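Long-range contact in molybdopterin-guanine dinucleotide biosynthesis protein B (Escherichia coli, PDB 1NP6), which binds GTP, hydrolyses it weakly, and may act as an adapter in the biosynthesis and use of the molybdopterin-guanine dinucleotide form of the molybdenum cofactor: residues L30-H42 and M96-F109. Sequence-based numbering, arbitrary orientation.
Sequences LCARGIRPGLIKH and MDTSKLDLILVEGF
Strands 37-42 and 103-107 pair in parallel in the central sheet, G38 lying against I104 and I40 against V106, and a salt bridge between R36 and D102 lies at the N-terminal end of the pair. Their axes run 25° apart. The backbone evidence is a row of bonds: G38 N reaches L103 O at 2.7 Å, G38 O takes L105 N, and I40 and H42 continue the zigzag with L105 and E107. In the salt bridge, R36 grips D102 side-on, NE to OD2 (3.2 Å) and NH2 to OD1 (3.2 Å), with guanidinium and carboxylate planes turned 47° from each other. OD2 also accepts R36 N through its anti lone pair at 2.9 Å, while D102 N bonds back to R36 O, and K100 O lies over one guanidinium face. Replacing D102 by an alanine is likely to strip the R36 guanidinium of its carboxylate mate, leave R36 N without the OD2 acceptor, and let the arginine side chain turn. The order of the six parallel strands, with 103-107 between 37-42 and the P-loop strand 8-12, is that of a P-loop NTPase; S99-D102 are predicted to bind GTP, and E107 packs on K19 and T20 of the Walker A motif. K41 runs beside E107 in the same direction, CG 3.4 Å from OE1. On the opposite face, I40 sets CG1 against I104 CG2 (3.8 Å) and M96 CE, and CG2 against F109 CE1. H42 CB sits 4.0 Å from the F109 ring centroid, only 1° off its normal, a CH-pi contact; H42 NE2 bonds to E85. Beyond G38-H42, a parallel strand of the second subunit carries the sheet across the dimer interface.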
ATOM      1  N   LEU B  30      15.479  17.729  -0.815  1.00 40.49           N
ATOM      2  CA  LEU B  30      16.152  16.612  -0.159  1.00 40.65           C
ATOM      3  C   LEU B  30      16.645  15.578  -1.189  1.00 31.92           C
ATOM      4  O   LEU B  30      17.787  15.117  -1.121  1.00 37.03           O
ATOM      5  CB  LEU B  30      15.228  15.960   0.888  1.00 33.55           C
ATOM      6  CG  LEU B  30      14.905  16.795   2.144  1.00 44.80           C
ATOM      7  CD1 LEU B  30      13.813  16.136   2.995  1.00 30.42           C
ATOM      8  CD2 LEU B  30      16.152  17.098   2.989  1.00 35.20           C
ATOM      9  N   CYS B  31      15.769  15.219  -2.130  1.00 32.62           N
ATOM     10  CA  CYS B  31      16.077  14.229  -3.152  1.00 38.56           C
ATOM     11  C   CYS B  31      17.284  14.668  -3.997  1.00 44.38           C
ATOM     12  O   CYS B  31      18.089  13.835  -4.424  1.00 43.57           O
ATOM     13  CB  CYS B  31      14.866  14.008  -4.062  1.00 40.30           C
ATOM     14  SG  CYS B  31      13.569  12.960  -3.386  1.00 41.88           S
ATOM     15  N   ALA B  32      17.410  15.976  -4.214  1.00 40.17           N
ATOM     16  CA  ALA B  32      18.535  16.532  -4.982  1.00 51.00           C
ATOM     17  C   ALA B  32      19.888  16.292  -4.309  1.00 54.05           C
ATOM     18  O   ALA B  32      20.899  16.169  -4.993  1.00 56.54           O
ATOM     19  CB  ALA B  32      18.333  18.013  -5.236  1.00 34.30           C
ATOM     20  N   ARG B  33      19.904  16.233  -2.974  1.00 48.46           N
ATOM     21  CA  ARG B  33      21.129  15.947  -2.214  1.00 36.56           C
ATOM     22  C   ARG B  33      21.425  14.437  -2.056  1.00 33.49           C
ATOM     23  O   ARG B  33      22.418  14.048  -1.408  1.00 37.00           O
ATOM     24  CB  ARG B  33      21.078  16.626  -0.840  1.00 47.85           C
ATOM     25  CG  ARG B  33      21.092  18.146  -0.862  1.00 42.76           C
ATOM     26  CD  ARG B  33      20.455  18.775   0.362  1.00 38.00           C
ATOM     27  NE  ARG B  33      20.128  20.188   0.174  1.00 45.66           N
ATOM     28  CZ  ARG B  33      20.882  21.197   0.587  1.00 44.77           C
ATOM     29  NH1 ARG B  33      22.027  20.971   1.214  1.00 62.92           N
ATOM     30  NH2 ARG B  33      20.495  22.445   0.374  1.00 46.41           N
ATOM     31  N   GLY B  34      20.547  13.611  -2.636  1.00 35.66           N
ATOM     32  CA  GLY B  34      20.635  12.153  -2.618  1.00 35.36           C
ATOM     33  C   GLY B  34      19.901  11.492  -1.443  1.00 44.74           C
ATOM     34  O   GLY B  34      20.003  10.284  -1.239  1.00 42.20           O
ATOM     35  N   ILE B  35      19.185  12.283  -0.654  1.00 35.91           N
ATOM     36  CA  ILE B  35      18.333  11.741   0.413  1.00 34.72           C
ATOM     37  C   ILE B  35      17.114  11.058  -0.209  1.00 38.39           C
ATOM     38  O   ILE B  35      16.491  11.611  -1.107  1.00 42.02           O
ATOM     39  CB  ILE B  35      17.882  12.861   1.387  1.00 41.82           C
ATOM     40  CG1 ILE B  35      19.069  13.359   2.220  1.00 34.41           C
ATOM     41  CG2 ILE B  35      16.721  12.371   2.299  1.00 43.19           C
ATOM     42  CD1 ILE B  35      19.116  14.852   2.359  1.00 32.10           C
ATOM     43  N   ARG B  36      16.780   9.852   0.248  1.00 32.74           N
ATOM     44  CA  ARG B  36      15.589   9.189  -0.261  1.00 30.03           C
ATOM     45  C   ARG B  36      14.514   9.231   0.824  1.00 39.21           C
ATOM     46  O   ARG B  36      14.549   8.415   1.739  1.00 33.76           O
ATOM     47  CB  ARG B  36      15.892   7.757  -0.718  1.00 37.84           C
ATOM     48  CG  ARG B  36      17.099   7.623  -1.674  1.00 37.48           C
ATOM     49  CD  ARG B  36      17.700   6.200  -1.749  1.00 43.20           C
ATOM     50  NE  ARG B  36      18.368   5.798  -0.507  1.00 46.26           N
ATOM     51  CZ  ARG B  36      18.703   4.549  -0.176  1.00 57.26           C
ATOM     52  NH1 ARG B  36      18.430   3.522  -0.985  1.00 49.08           N
ATOM     53  NH2 ARG B  36      19.316   4.322   0.985  1.00 41.53           N
ATOM     54  N   PRO B  37      13.597  10.202   0.746  1.00 43.76           N
ATOM     55  CA  PRO B  37      12.561  10.375   1.777  1.00 36.50           C
ATOM     56  C   PRO B  37      11.332   9.467   1.628  1.00 39.32           C
ATOM     57  O   PRO B  37      10.867   9.183   0.524  1.00 31.31           O
ATOM     58  CB  PRO B  37      12.149  11.844   1.619  1.00 38.69           C
ATOM     59  CG  PRO B  37      12.371  12.155   0.125  1.00 43.78           C
ATOM     60  CD  PRO B  37      13.492  11.226  -0.324  1.00 36.17           C
ATOM     61  N   GLY B  38      10.822   9.006   2.763  1.00 27.60           N
ATOM     62  CA  GLY B  38       9.463   8.477   2.849  1.00 26.51           C
ATOM     63  C   GLY B  38       8.529   9.539   3.422  1.00 19.69           C
ATOM     64  O   GLY B  38       8.981  10.527   4.029  1.00 27.73           O
ATOM     65  N   LEU B  39       7.227   9.314   3.252  1.00 25.35           N
ATOM     66  CA  LEU B  39       6.183  10.200   3.747  1.00 27.56           C
ATOM     67  C   LEU B  39       4.996   9.412   4.325  1.00 27.19           C
ATOM     68  O   LEU B  39       4.468   8.496   3.674  1.00 34.13           O
ATOM     69  CB  LEU B  39       5.651  11.100   2.633  1.00 27.77           C
ATOM     70  CG  LEU B  39       4.532  12.098   3.019  1.00 30.88           C
ATOM     71  CD1 LEU B  39       5.017  13.172   3.986  1.00 30.24           C
ATOM     72  CD2 LEU B  39       3.973  12.764   1.774  1.00 39.17           C
ATOM     73  N   ILE B  40       4.586   9.780   5.535  1.00 33.66           N
ATOM     74  CA  ILE B  40       3.351   9.251   6.136  1.00 24.28           C
ATOM     75  C   ILE B  40       2.398  10.431   6.392  1.00 25.76           C
ATOM     76  O   ILE B  40       2.750  11.401   7.076  1.00 30.87           O
ATOM     77  CB  ILE B  40       3.658   8.504   7.464  1.00 37.78           C
ATOM     78  CG1 ILE B  40       4.706   7.401   7.240  1.00 29.38           C
ATOM     79  CG2 ILE B  40       2.350   7.966   8.062  1.00 32.32           C
ATOM     80  CD1 ILE B  40       5.111   6.584   8.555  1.00 28.59           C
ATOM     81  N   LYS B  41       1.195  10.343   5.845  1.00 33.94           N
ATOM     82  CA  LYS B  41       0.248  11.454   5.857  1.00 39.55           C
ATOM     83  C   LYS B  41      -1.140  10.980   6.307  1.00 36.46           C
ATOM     84  O   LYS B  41      -1.543   9.855   6.004  1.00 43.30           O
ATOM     85  CB  LYS B  41       0.150  12.027   4.432  1.00 39.38           C
ATOM     86  CG  LYS B  41      -0.759  13.250   4.258  1.00 58.06           C
ATOM     87  CD  LYS B  41      -0.782  13.736   2.802  1.00 55.07           C
ATOM     88  CE  LYS B  41      -2.137  14.358   2.434  1.00 80.41           C
ATOM     89  NZ  LYS B  41      -2.258  15.819   2.771  1.00 64.97           N
ATOM     90  N   HIS B  42      -1.863  11.842   7.015  1.00 35.09           N
ATOM     91  CA  HIS B  42      -3.288  11.641   7.304  1.00 36.74           C
ATOM     92  C   HIS B  42      -4.172  12.433   6.337  1.00 42.28           C
ATOM     93  O   HIS B  42      -3.817  13.545   5.939  1.00 51.04           O
ATOM     94  CB  HIS B  42      -3.585  12.069   8.741  1.00 47.41           C
ATOM     95  CG  HIS B  42      -4.934  11.646   9.231  1.00 49.05           C
ATOM     96  ND1 HIS B  42      -6.011  12.507   9.284  1.00 52.00           N
ATOM     97  CD2 HIS B  42      -5.379  10.458   9.705  1.00 53.27           C
ATOM     98  CE1 HIS B  42      -7.060  11.866   9.766  1.00 46.04           C
ATOM     99  NE2 HIS B  42      -6.704  10.624  10.031  1.00 51.48           N
ATOM    100  N   MET B  96       6.818   0.144   5.880  1.00 30.85           N
ATOM    101  CA  MET B  96       7.646   0.676   4.771  1.00 42.51           C
ATOM    102  C   MET B  96       8.892  -0.186   4.549  1.00 45.94           C
ATOM    103  O   MET B  96       9.348  -0.864   5.480  1.00 29.17           O
ATOM    104  CB  MET B  96       8.044   2.142   5.038  1.00 38.40           C
ATOM    105  CG  MET B  96       6.902   3.133   4.800  1.00 43.96           C
ATOM    106  SD  MET B  96       7.268   4.855   5.256  1.00 40.40           S
ATOM    107  CE  MET B  96       6.448   5.728   4.040  1.00 30.85           C
ATOM    108  N   ASP B  97       9.427  -0.182   3.322  1.00 27.37           N
ATOM    109  CA  ASP B  97      10.672  -0.887   3.011  1.00 34.22           C
ATOM    110  C   ASP B  97      11.839   0.068   3.293  1.00 46.95           C
ATOM    111  O   ASP B  97      12.258   0.849   2.414  1.00 29.06           O
ATOM    112  CB  ASP B  97      10.670  -1.378   1.541  1.00 38.75           C
ATOM    113  CG  ASP B  97      11.918  -2.199   1.171  1.00 57.55           C
ATOM    114  OD1 ASP B  97      12.762  -2.464   2.054  1.00 43.69           O
ATOM    115  OD2 ASP B  97      12.137  -2.618   0.004  1.00 46.50           O
ATOM    116  N   THR B  98      12.354   0.010   4.525  1.00 31.48           N
ATOM    117  CA  THR B  98      13.335   0.996   5.009  1.00 36.51           C
ATOM    118  C   THR B  98      14.753   0.747   4.509  1.00 40.51           C
ATOM    119  O   THR B  98      15.637   1.594   4.685  1.00 48.15           O
ATOM    120  CB  THR B  98      13.335   1.089   6.566  1.00 40.70           C
ATOM    121  OG1 THR B  98      13.118  -0.213   7.129  1.00 43.66           O
ATOM    122  CG2 THR B  98      12.146   1.906   7.056  1.00 38.44           C
ATOM    123  N   SER B  99      14.959  -0.412   3.892  1.00 42.66           N
ATOM    124  CA  SER B  99      16.204  -0.727   3.204  1.00 51.28           C
ATOM    125  C   SER B  99      16.488   0.238   2.037  1.00 56.92           C
ATOM    126  O   SER B  99      17.629   0.340   1.585  1.00 51.59           O
ATOM    127  CB  SER B  99      16.179  -2.184   2.711  1.00 53.42           C
ATOM    128  OG  SER B  99      15.633  -2.293   1.400  1.00 58.31           O
ATOM    129  N   LYS B 100      15.454   0.937   1.561  1.00 44.99           N
ATOM    130  CA  LYS B 100      15.587   1.862   0.424  1.00 39.00           C
ATOM    131  C   LYS B 100      15.260   3.319   0.800  1.00 44.91           C
ATOM    132  O   LYS B 100      15.029   4.154  -0.083  1.00 37.57           O
ATOM    133  CB  LYS B 100      14.670   1.439  -0.731  1.00 54.96           C
ATOM    134  CG  LYS B 100      14.816   0.014  -1.225  1.00 66.48           C
ATOM    135  CD  LYS B 100      13.548  -0.416  -1.971  1.00 80.11           C
ATOM    136  CE  LYS B 100      13.854  -0.984  -3.352  1.00 85.69           C
ATOM    137  NZ  LYS B 100      13.290  -2.354  -3.541  1.00 77.34           N
ATOM    138  N   LEU B 101      15.208   3.616   2.100  1.00 43.83           N
ATOM    139  CA  LEU B 101      14.868   4.964   2.586  1.00 46.48           C
ATOM    140  C   LEU B 101      15.885   5.444   3.608  1.00 43.88           C
ATOM    141  O   LEU B 101      16.495   4.633   4.305  1.00 38.64           O
ATOM    142  CB  LEU B 101      13.462   4.999   3.218  1.00 36.96           C
ATOM    143  CG  LEU B 101      12.199   4.713   2.383  1.00 42.82           C
ATOM    144  CD1 LEU B 101      10.973   4.656   3.294  1.00 31.93           C
ATOM    145  CD2 LEU B 101      11.946   5.719   1.219  1.00 29.27           C
ATOM    146  N   ASP B 102      16.034   6.761   3.718  1.00 35.68           N
ATOM    147  CA  ASP B 102      16.951   7.390   4.679  1.00 37.16           C
ATOM    148  C   ASP B 102      16.258   8.161   5.800  1.00 35.21           C
ATOM    149  O   ASP B 102      16.868   8.438   6.828  1.00 44.11           O
ATOM    150  CB  ASP B 102      17.881   8.358   3.943  1.00 38.72           C
ATOM    151  CG  ASP B 102      18.652   7.685   2.824  1.00 48.50           C
ATOM    152  OD1 ASP B 102      19.320   6.670   3.097  1.00 40.65           O
ATOM    153  OD2 ASP B 102      18.649   8.092   1.638  1.00 43.01           O
ATOM    154  N   LEU B 103      14.991   8.519   5.582  1.00 34.44           N
ATOM    155  CA  LEU B 103      14.273   9.500   6.387  1.00 38.50           C
ATOM    156  C   LEU B 103      12.786   9.386   6.102  1.00 45.08           C
ATOM    157  O   LEU B 103      12.386   9.354   4.947  1.00 34.21           O
ATOM    158  CB  LEU B 103      14.720  10.921   6.009  1.00 40.13           C
ATOM    159  CG  LEU B 103      13.946  12.108   6.579  1.00 40.54           C
ATOM    160  CD1 LEU B 103      14.410  12.417   8.024  1.00 41.43           C
ATOM    161  CD2 LEU B 103      14.093  13.328   5.690  1.00 49.27           C
ATOM    162  N   ILE B 104      11.966   9.350   7.147  1.00 30.44           N
ATOM    163  CA  ILE B 104      10.522   9.363   6.950  1.00 28.96           C
ATOM    164  C   ILE B 104       9.908  10.641   7.512  1.00 40.98           C
ATOM    165  O   ILE B 104      10.005  10.909   8.714  1.00 32.38           O
ATOM    166  CB  ILE B 104       9.886   8.086   7.575  1.00 35.47           C
ATOM    167  CG1 ILE B 104      10.381   6.820   6.861  1.00 30.50           C
ATOM    168  CG2 ILE B 104       8.375   8.146   7.538  1.00 28.04           C
ATOM    169  CD1 ILE B 104      10.150   5.502   7.667  1.00 35.57           C
ATOM    170  N   LEU B 105       9.262  11.425   6.640  1.00 27.47           N
ATOM    171  CA  LEU B 105       8.545  12.633   7.045  1.00 32.03           C
ATOM    172  C   LEU B 105       7.110  12.293   7.469  1.00 33.04           C
ATOM    173  O   LEU B 105       6.492  11.421   6.860  1.00 30.59           O
ATOM    174  CB  LEU B 105       8.523  13.675   5.914  1.00 27.50           C
ATOM    175  CG  LEU B 105       9.907  14.064   5.369  1.00 37.30           C
ATOM    176  CD1 LEU B 105       9.835  14.737   3.981  1.00 36.15           C
ATOM    177  CD2 LEU B 105      10.632  14.972   6.366  1.00 47.88           C
ATOM    178  N   VAL B 106       6.591  13.004   8.480  1.00 36.24           N
ATOM    179  CA  VAL B 106       5.253  12.724   9.048  1.00 24.32           C
ATOM    180  C   VAL B 106       4.395  13.976   9.150  1.00 24.27           C
ATOM    181  O   VAL B 106       4.848  15.004   9.667  1.00 31.30           O
ATOM    182  CB  VAL B 106       5.362  12.053  10.450  1.00 36.73           C
ATOM    183  CG1 VAL B 106       3.958  11.672  10.991  1.00 35.26           C
ATOM    184  CG2 VAL B 106       6.281  10.848  10.382  1.00 31.81           C
ATOM    185  N   GLU B 107       3.152  13.893   8.667  1.00 29.10           N
ATOM    186  CA  GLU B 107       2.262  15.059   8.562  1.00 31.79           C
ATOM    187  C   GLU B 107       0.740  14.772   8.693  1.00 49.24           C
ATOM    188  O   GLU B 107       0.239  13.765   8.195  1.00 46.44           O
ATOM    189  CB  GLU B 107       2.531  15.737   7.210  1.00 43.38           C
ATOM    190  CG  GLU B 107       1.434  16.665   6.748  1.00 58.64           C
ATOM    191  CD  GLU B 107       1.448  16.855   5.256  1.00 54.88           C
ATOM    192  OE1 GLU B 107       1.475  15.840   4.529  1.00 56.75           O
ATOM    193  OE2 GLU B 107       1.446  18.023   4.822  1.00 64.30           O
ATOM    194  N   GLY B 108       0.012  15.674   9.357  1.00 54.99           N
ATOM    195  CA  GLY B 108      -1.449  15.665   9.355  1.00 50.18           C
ATOM    196  C   GLY B 108      -2.146  14.915  10.488  1.00 53.33           C
ATOM    197  O   GLY B 108      -3.382  14.917  10.573  1.00 51.31           O
ATOM    198  N   PHE B 109      -1.359  14.278  11.351  1.00 43.80           N
ATOM    199  CA  PHE B 109      -1.893  13.531  12.499  1.00 46.06           C
ATOM    200  C   PHE B 109      -2.142  14.435  13.713  1.00 56.42           C
ATOM    201  O   PHE B 109      -1.351  15.338  14.004  1.00 51.23           O
ATOM    202  CB  PHE B 109      -0.947  12.385  12.887  1.00 36.36           C
ATOM    203  CG  PHE B 109      -0.885  11.262  11.861  1.00 54.86           C
ATOM    204  CD1 PHE B 109      -0.002  11.332  10.779  1.00 47.21           C
ATOM    205  CD2 PHE B 109      -1.703  10.138  11.981  1.00 58.58           C
ATOM    206  CE1 PHE B 109       0.048  10.314   9.821  1.00 50.72           C
ATOM    207  CE2 PHE B 109      -1.655   9.106  11.035  1.00 47.19           C
ATOM    208  CZ  PHE B 109      -0.777   9.194   9.953  1.00 61.10           C
TER
HETATM  209  O   HOH W   1       0.986  16.949   2.279  1.00 65.76           O